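Local coordinates for protein hemoglobin (Mustelus griseus, PDB 1GCV) that carries oxygen from the gills to the peripheral tissues, binding it at heme iron in a tetramer of two alpha and two beta chains, at residues F75-L78 and S79-H82. Sequence-based numbering, arbitrary orientation.
Sequences FKDL and SKKH. With HEM (protoporphyrin IX containing Fe), chain F.
With CG of H82 anti to its carbonyl carbon (chi1 -80°) and CG of L78 anti to the backbone N (chi1 -176°), the two side chains run side by side from successive turns of helix 76-86, the proximal (F) helix of the globin fold, toward the heme. H82 is the proximal ligand: its NE2 binds the iron at 2.2 Å. The other ring nitrogen illustrates how a second shell orients a metal ligand, since ND1 donates to L78 O at 2.7 Å in a nearly straight bond (173°), which probably makes the imidazole a stronger electron donor to iron. L78 O lies in the imidazole plane, although ND1 stands above the carbonyl plane; it also accepts H82 N at 3.1 Å, from the opposite face. Held at ND1 and NE2, the ring has little freedom to turn. L78 CD1 touches both H82 CE1 and the heme methyl CMA at 3.5 Å, while CD2 sits over the centre of the F75 ring. Trimming L78 to an alanine is likely to open a gap between the F75 ring, the imidazole edge and the porphyrin. S79 OG turns to Q134 N near the C-terminus. One residue before the ligand, K81 NZ reaches the heme propionate, donating to O2A at 3.1 Å.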
loop_
_atom_site.group_PDB
_atom_site.type_symbol
_atom_site.label_atom_id
_atom_site.label_comp_id
_atom_site.label_asym_id
_atom_site.label_seq_id
_atom_site.Cartn_x
_atom_site.Cartn_y
_atom_site.Cartn_z
ATOM N N PHE B 75 13.938 19.168 -7.154
ATOM C CA PHE B 75 14.401 17.777 -7.130
ATOM C C PHE B 75 14.318 17.066 -8.485
ATOM O O PHE B 75 14.512 15.852 -8.561
ATOM C CB PHE B 75 13.588 16.966 -6.101
ATOM C CG PHE B 75 14.084 17.083 -4.676
ATOM C CD1 PHE B 75 13.489 16.336 -3.666
ATOM C CD2 PHE B 75 15.130 17.936 -4.341
ATOM C CE1 PHE B 75 13.924 16.436 -2.345
ATOM C CE2 PHE B 75 15.572 18.043 -3.022
ATOM C CZ PHE B 75 14.965 17.290 -2.023
ATOM N N LYS B 76 14.038 17.804 -9.553
ATOM C CA LYS B 76 13.925 17.183 -10.870
ATOM C C LYS B 76 15.147 16.356 -11.262
ATOM O O LYS B 76 15.012 15.220 -11.715
ATOM C CB LYS B 76 13.657 18.240 -11.944
ATOM C CG LYS B 76 12.675 17.780 -13.008
ATOM C CD LYS B 76 13.076 18.272 -14.388
ATOM C CE LYS B 76 12.556 19.684 -14.642
ATOM N NZ LYS B 76 11.171 19.890 -14.114
ATOM N N ASP B 77 16.337 16.923 -11.088
ATOM C CA ASP B 77 17.569 16.226 -11.432
ATOM C C ASP B 77 17.893 15.113 -10.451
ATOM O O ASP B 77 18.352 14.046 -10.851
ATOM C CB ASP B 77 18.732 17.209 -11.488
ATOM C CG ASP B 77 18.816 17.926 -12.816
ATOM O OD1 ASP B 77 18.343 17.365 -13.832
ATOM O OD2 ASP B 77 19.354 19.051 -12.842
ATOM N N LEU B 78 17.670 15.370 -9.166
ATOM C CA LEU B 78 17.922 14.376 -8.125
ATOM C C LEU B 78 17.040 13.163 -8.404
ATOM O O LEU B 78 17.451 12.016 -8.219
ATOM C CB LEU B 78 17.583 14.957 -6.749
ATOM C CG LEU B 78 17.869 14.086 -5.529
ATOM C CD1 LEU B 78 19.305 13.639 -5.568
ATOM C CD2 LEU B 78 17.594 14.867 -4.257
ATOM N N SER B 79 15.824 13.435 -8.856
ATOM C CA SER B 79 14.864 12.392 -9.177
ATOM C C SER B 79 15.328 11.563 -10.380
ATOM O O SER B 79 15.210 10.336 -10.377
ATOM C CB SER B 79 13.500 13.021 -9.465
ATOM O OG SER B 79 12.529 12.028 -9.732
ATOM N N LYS B 80 15.852 12.232 -11.406
ATOM C CA LYS B 80 16.341 11.545 -12.599
ATOM C C LYS B 80 17.572 10.726 -12.250
ATOM O O LYS B 80 17.785 9.653 -12.805
ATOM C CB LYS B 80 16.693 12.547 -13.702
ATOM C CG LYS B 80 15.492 13.279 -14.257
ATOM C CD LYS B 80 15.859 14.103 -15.471
ATOM C CE LYS B 80 14.757 14.022 -16.512
ATOM N NZ LYS B 80 15.074 14.839 -17.713
ATOM N N LYS B 81 18.377 11.239 -11.325
ATOM C CA LYS B 81 19.583 10.554 -10.885
ATOM C C LYS B 81 19.237 9.244 -10.168
ATOM O O LYS B 81 19.929 8.240 -10.335
ATOM C CB LYS B 81 20.391 11.464 -9.955
ATOM C CG LYS B 81 21.514 10.758 -9.209
ATOM C CD LYS B 81 22.880 11.163 -9.751
ATOM C CE LYS B 81 23.865 9.995 -9.744
ATOM N NZ LYS B 81 24.660 9.920 -8.478
ATOM N N HIS B 82 18.170 9.249 -9.372
ATOM C CA HIS B 82 17.764 8.039 -8.653
ATOM C C HIS B 82 17.126 7.012 -9.585
ATOM O O HIS B 82 17.299 5.807 -9.404
ATOM C CB HIS B 82 16.773 8.377 -7.535
ATOM C CG HIS B 82 17.411 8.919 -6.289
ATOM N ND1 HIS B 82 17.871 10.227 -6.277
ATOM C CD2 HIS B 82 17.671 8.232 -5.104
ATOM C CE1 HIS B 82 18.463 10.303 -5.081
ATOM N NE2 HIS B 82 18.370 9.216 -4.377
HETATM C CHA HEM F . 22.467 9.506 -3.604
HETATM C CHB HEM F . 19.052 12.391 -1.693
HETATM C CHC HEM F . 16.526 8.441 -0.380
HETATM C CHD HEM F . 19.894 5.570 -2.375
HETATM C C1A HEM F . 21.749 10.621 -3.161
HETATM C C2A HEM F . 22.206 11.990 -3.262
HETATM C C3A HEM F . 21.252 12.788 -2.736
HETATM C C4A HEM F . 20.205 11.919 -2.276
HETATM C CMA HEM F . 21.244 14.308 -2.696
HETATM C CAA HEM F . 23.504 12.481 -3.845
HETATM C CBA HEM F . 23.290 12.713 -5.318
HETATM C CGA HEM F . 24.572 12.607 -6.104
HETATM O O1A HEM F . 24.874 13.545 -6.869
HETATM O O2A HEM F . 25.279 11.585 -5.957
HETATM C C1B HEM F . 18.040 11.574 -1.240
HETATM C C2B HEM F . 16.883 12.089 -0.546
HETATM C C3B HEM F . 16.179 10.980 -0.104
HETATM C C4B HEM F . 16.902 9.781 -0.602
HETATM C CMB HEM F . 16.521 13.579 -0.401
HETATM C CAB HEM F . 15.060 11.021 0.735
HETATM C CBB HEM F . 13.838 10.373 0.452
HETATM C C1C HEM F . 17.210 7.297 -0.845
HETATM C C2C HEM F . 16.851 5.908 -0.517
HETATM C C3C HEM F . 17.766 5.114 -1.156
HETATM C C4C HEM F . 18.724 6.008 -1.788
HETATM C CMC HEM F . 15.744 5.418 0.421
HETATM C CAC HEM F . 17.760 3.716 -1.288
HETATM C CBC HEM F . 17.534 2.812 -0.238
HETATM C C1D HEM F . 20.856 6.404 -2.903
HETATM C C2D HEM F . 22.091 5.910 -3.460
HETATM C C3D HEM F . 22.832 7.002 -3.770
HETATM C C4D HEM F . 22.025 8.175 -3.469
HETATM C CMD HEM F . 22.455 4.453 -3.705
HETATM C CAD HEM F . 24.264 7.010 -4.296
HETATM C CBD HEM F . 25.235 6.467 -3.264
HETATM C CGD HEM F . 26.581 7.158 -3.307
HETATM O O1D HEM F . 27.289 7.126 -2.274
HETATM O O2D HEM F . 26.928 7.729 -4.367
HETATM N NA HEM F . 20.489 10.574 -2.570
HETATM N NB HEM F . 18.037 10.165 -1.320
HETATM N NC HEM F . 18.369 7.349 -1.638
HETATM N ND HEM F . 20.797 7.792 -2.930
HETATM FE FE HEM F . 19.297 8.985 -2.349
#